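Local coordinates for protein galactokinase (Bifidobacterium longum subsp. infantis ATCC 15697 = JCM 1222 = DSM 20088, PDB 6TEQ) that probably phosphorylates galactose at the expense of ATP, as a galactokinase of the GHMP kinase family, and binds 2-deoxy-2-fluoro-galactose in its sugar pocket, at residues P38-L43 against Q192-R197; Q221-D226 against A406-S411. One frame throughout, in Å; residues are numbered along the deposited sequence. Where two conformers were deposited one is given.

Contact 1: residues P38-L43 against Q192-R197; sequences PGRVNL and QNASMR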
# COMPACT_ATOMS: atom_id res chain seq x y z
N PRO A 38 3.96 0.55 -9.01
CA PRO A 38 4.84 0.62 -7.84
C PRO A 38 4.20 0.07 -6.57
O PRO A 38 2.99 0.02 -6.36
CB PRO A 38 5.12 2.11 -7.72
CG PRO A 38 3.78 2.73 -8.14
CD PRO A 38 3.39 1.87 -9.34
N GLY A 39 5.09 -0.29 -5.65
CA GLY A 39 4.71 -0.42 -4.25
C GLY A 39 4.58 0.96 -3.64
O GLY A 39 4.70 1.95 -4.36
N ARG A 40 4.28 1.02 -2.34
CA ARG A 40 3.95 2.30 -1.72
C ARG A 40 4.42 2.33 -0.29
O ARG A 40 4.44 1.26 0.39
CB ARG A 40 2.44 2.55 -1.82
CG ARG A 40 1.56 1.63 -1.01
CD ARG A 40 1.25 2.16 0.36
NE ARG A 40 0.56 1.16 1.17
CZ ARG A 40 1.12 0.23 1.92
NH1 ARG A 40 0.34 -0.63 2.57
NH2 ARG A 40 2.43 0.22 2.14
N VAL A 41 4.62 3.54 0.22
CA VAL A 41 4.65 3.76 1.68
C VAL A 41 3.59 4.80 2.06
O VAL A 41 3.53 5.89 1.49
CB VAL A 41 6.05 4.17 2.19
CG1 VAL A 41 6.96 2.99 2.38
CG2 VAL A 41 6.74 5.10 1.23
N ASN A 42 2.81 4.44 3.06
CA ASN A 42 1.82 5.37 3.61
C ASN A 42 2.57 6.28 4.58
O ASN A 42 3.08 5.81 5.58
CB ASN A 42 0.64 4.65 4.23
CG ASN A 42 -0.53 5.58 4.39
OD1 ASN A 42 -0.59 6.61 3.73
ND2 ASN A 42 -1.40 5.20 5.31
N LEU A 43 2.62 7.56 4.28
CA LEU A 43 3.35 8.45 5.18
C LEU A 43 2.61 8.52 6.51
O LEU A 43 3.25 8.56 7.57
CB LEU A 43 3.54 9.83 4.57
CG LEU A 43 4.34 9.92 3.28
CD1 LEU A 43 4.27 11.32 2.77
CD2 LEU A 43 5.79 9.47 3.48
N GLN A 192 -3.90 0.60 -3.73
CA GLN A 192 -4.22 0.57 -5.16
C GLN A 192 -4.38 2.02 -5.65
O GLN A 192 -3.88 2.37 -6.78
CB GLN A 192 -5.49 -0.23 -5.39
CG GLN A 192 -5.37 -1.70 -4.95
CD GLN A 192 -5.66 -1.95 -3.48
OE1 GLN A 192 -5.87 -1.02 -2.66
NE2 GLN A 192 -5.67 -3.23 -3.13
N ASN A 193 -4.92 2.91 -4.86
CA ASN A 193 -4.96 4.34 -5.19
C ASN A 193 -3.57 4.87 -5.27
O ASN A 193 -3.24 5.64 -6.25
CB ASN A 193 -5.87 5.10 -4.19
CG ASN A 193 -7.35 5.00 -4.51
OD1 ASN A 193 -7.81 5.75 -5.35
ND2 ASN A 193 -8.06 4.05 -3.94
N ALA A 194 -2.69 4.54 -4.33
CA ALA A 194 -1.28 5.00 -4.38
C ALA A 194 -0.65 4.52 -5.66
O ALA A 194 -0.05 5.30 -6.39
CB ALA A 194 -0.51 4.52 -3.19
N SER A 195 -0.77 3.24 -5.96
CA SER A 195 0.01 2.60 -7.03
C SER A 195 -0.41 3.21 -8.37
O SER A 195 0.41 3.32 -9.29
CB SER A 195 -0.22 1.08 -6.99
OG SER A 195 0.66 0.43 -7.86
N MET A 196 -1.66 3.65 -8.50
CA MET A 196 -2.17 4.08 -9.82
C MET A 196 -2.41 5.59 -9.87
O MET A 196 -2.70 6.08 -10.99
CB MET A 196 -3.45 3.34 -10.22
CG MET A 196 -3.16 1.88 -10.35
SD MET A 196 -4.49 1.02 -11.19
CE MET A 196 -3.86 1.10 -12.87
N ARG A 197 -2.22 6.33 -8.78
CA ARG A 197 -2.58 7.76 -8.80
C ARG A 197 -1.53 8.66 -8.18
O ARG A 197 -1.63 9.90 -8.41
CB ARG A 197 -3.94 8.00 -8.13
CG ARG A 197 -5.05 7.22 -8.78
CD ARG A 197 -6.26 7.35 -7.97
NE ARG A 197 -6.90 8.65 -8.22
CZ ARG A 197 -7.95 9.09 -7.61
NH1 ARG A 197 -8.47 8.42 -6.58
NH2 ARG A 197 -8.48 10.24 -8.02
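Ser195 OG donates a hydrogen bond of 2.8 Å to the carbonyl oxygen of Pro38, arriving in the carbonyl plane on a lone pair, with a C=O...donor angle of 136°. The serine hydroxyl lies anti to its own backbone N (chi1 -171°), which places it beside the carbonyl carbon of its own residue, within bonding distance of Pro38 O. The hydroxyl oxygen also packs against the proline ring, Ser195 OG standing 3.4 Å from Pro38 CD. Next to it CD and CG of Pro38 pack on the carbonyl oxygen of Ser195, with Pro38 CD 3.3 Å from Ser195 O. Proline suits this place: its nitrogen has no hydrogen to offer, and its compact, puckered ring fits closely over the turn of helix. Without the hydroxyl, as with an alanine here in place of Ser195, the Pro38 carbonyl would probably lose this donor and a small gap would open beside the proline ring.

One residue back on the helix, the methyl of Ala194 meets the root of Arg40, Ala194 CB lying 3.8 Å from Arg40 CB. A methyl is small enough to let strand and helix approach here. The arginine chain sets out toward the helix, with CG between the backbone N and the carbonyl carbon (chi1 67°), then bends at chi2 so that its guanidinium leads away to the sugar. There Arg40 forms a salt bridge with Asp191 and touches the bound 2-deoxy-2-fluoro-alpha-D-galactopyranose. The packing thus seats the base of a ligand-binding arginine. Strand 33-42 pairs antiparallel with strand 54-70, where Pro38 touches Ala59, while Ser195 and Met196 pack on Cys147 of helix 141-156, and Asn193 and Arg197 on Ile172 of helix 165-183.

Contact 2: residues Q221-D226 against A406-S411; sequences QEFDLD and AFAAAS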
# COMPACT_ATOMS: atom_id res chain seq x y z
N GLN A 221 0.14 16.54 -2.92
CA GLN A 221 0.80 17.39 -1.93
C GLN A 221 2.30 17.32 -2.22
O GLN A 221 2.86 16.22 -2.42
CB GLN A 221 0.51 16.88 -0.53
CG GLN A 221 -0.94 17.04 -0.14
CD GLN A 221 -1.27 18.50 -0.04
OE1 GLN A 221 -0.48 19.31 0.42
NE2 GLN A 221 -2.52 18.83 -0.35
N GLU A 222 2.94 18.47 -2.25
CA GLU A 222 4.41 18.57 -2.42
C GLU A 222 5.06 17.62 -1.42
O GLU A 222 4.68 17.64 -0.23
CB GLU A 222 4.86 20.02 -2.24
CG GLU A 222 4.40 20.99 -3.34
CD GLU A 222 5.27 20.95 -4.59
OE1 GLU A 222 6.08 20.05 -4.66
OE2 GLU A 222 5.14 21.85 -5.49
N PHE A 223 5.99 16.79 -1.87
CA PHE A 223 6.76 15.92 -0.97
C PHE A 223 8.17 15.81 -1.51
O PHE A 223 8.59 14.75 -1.99
CB PHE A 223 6.06 14.57 -0.74
CG PHE A 223 6.64 13.88 0.46
CD1 PHE A 223 6.42 14.35 1.73
CD2 PHE A 223 7.43 12.74 0.30
CE1 PHE A 223 6.98 13.69 2.82
CE2 PHE A 223 7.97 12.09 1.38
CZ PHE A 223 7.79 12.60 2.62
N ASP A 224 8.87 16.93 -1.50
CA ASP A 224 10.21 17.01 -2.08
C ASP A 224 11.19 16.90 -0.91
O ASP A 224 11.44 17.90 -0.24
CB ASP A 224 10.39 18.29 -2.86
CG ASP A 224 11.78 18.47 -3.41
OD1 ASP A 224 12.65 17.58 -3.19
OD2 ASP A 224 11.93 19.46 -4.15
N LEU A 225 11.69 15.71 -0.62
CA LEU A 225 12.61 15.53 0.53
C LEU A 225 13.88 16.37 0.35
O LEU A 225 14.42 16.85 1.35
CB LEU A 225 12.98 14.05 0.61
CG LEU A 225 11.82 13.14 0.97
CD1 LEU A 225 12.12 11.73 0.58
CD2 LEU A 225 11.48 13.22 2.44
N ASP A 226 14.31 16.63 -0.87
CA ASP A 226 15.58 17.36 -1.17
C ASP A 226 15.44 18.83 -0.76
O ASP A 226 16.42 19.43 -0.30
CB ASP A 226 15.92 17.28 -2.65
CG ASP A 226 16.28 15.88 -3.16
OD1 ASP A 226 16.66 15.02 -2.39
OD2 ASP A 226 16.15 15.68 -4.36
N ALA A 406 14.00 5.45 -0.79
CA ALA A 406 12.59 5.85 -0.92
C ALA A 406 12.50 7.34 -1.23
O ALA A 406 13.12 8.14 -0.56
CB ALA A 406 11.78 5.45 0.28
N PHE A 407 11.57 7.65 -2.09
CA PHE A 407 11.16 9.02 -2.41
C PHE A 407 9.84 8.87 -3.14
O PHE A 407 9.53 7.75 -3.60
CB PHE A 407 12.23 9.71 -3.25
CG PHE A 407 12.71 8.89 -4.42
CD1 PHE A 407 12.09 8.94 -5.66
CD2 PHE A 407 13.87 8.13 -4.27
CE1 PHE A 407 12.59 8.18 -6.72
CE2 PHE A 407 14.36 7.36 -5.32
CZ PHE A 407 13.72 7.39 -6.55
N ALA A 408 9.16 9.95 -3.35
CA ALA A 408 7.86 9.94 -4.03
C ALA A 408 8.11 9.80 -5.53
O ALA A 408 8.66 10.71 -6.19
CB ALA A 408 7.09 11.19 -3.70
N ALA A 409 7.71 8.67 -6.07
CA ALA A 409 7.93 8.23 -7.45
C ALA A 409 6.60 8.17 -8.21
O ALA A 409 5.54 8.49 -7.67
CB ALA A 409 8.66 6.90 -7.45
N ALA A 410 6.71 7.90 -9.51
CA ALA A 410 5.58 7.87 -10.44
C ALA A 410 4.69 6.65 -10.22
O ALA A 410 5.12 5.60 -9.63
CB ALA A 410 6.15 7.88 -11.86
N SER A 411 3.44 6.82 -10.64
CA SER A 411 2.43 5.76 -10.53
C SER A 411 2.66 4.72 -11.64
O SER A 411 3.64 4.80 -12.42
CB SER A 411 1.04 6.36 -10.63
OG SER A 411 0.83 6.86 -11.96
O HOH W 1 10.03 12.39 -2.29
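Leu225 turns its CG anti to the carbonyl carbon (chi1 -67°), and Phe223 holds its ring anti to the backbone N (chi1 -163°); both side chains start toward the 406-411 loop, and these torsions set CD1 and the ring edge against it. The leucine uses one branch: CD1 lies 3.9 Å from Ala406 O and 4.3 Å from Phe407 CB, against the loop backbone and the root of the phenylalanine, whose exposed ring leads away. The Phe223 ring instead presents its edge, CD2 standing 4.3 Å from Ala408 CB, with that methyl near the ring plane. Alanine's short methyl touches both this ring edge and Ile58 of strand 54-70. A water also bridges the backbones, donating to Phe223 O at 2.8 Å and accepting from Ala408 N at 2.8 Å. It thus links two polar groups that do not meet directly. The contact combines apolar packing with one water bridge: the loop between strands 402-404 and 413-417 lies against the residues that follow strand 218-222, with Phe223 also resting on Ile58 and meeting the ring of Phe317, and Leu225 reaching Leu230 and Leu232 of strand 230-236.

After strand 5-6 and helix 12-27 the chain runs into strand 33-42; contact 1 closes a loop of 148 residues when helix 190-197 returns to it. Only then does the chain reach 221-226, and contact 2 closes a second loop of 179 residues, largely helical, at 406-411. The two loops therefore follow one another in series, neither nesting nor crossing. In space they adjoin, their centres about 11 Å apart: Leu43 CD1 packs 3.6 Å from Phe223 CE1. Both reach the mixed sheet containing strand 54-70. Direct touches of Pro38 CG with Ala410 O (3.5 Å) and Ser195 O with Ser411 CB (3.4 Å) join the sugar-site strand and helix to a segment close to the C terminus.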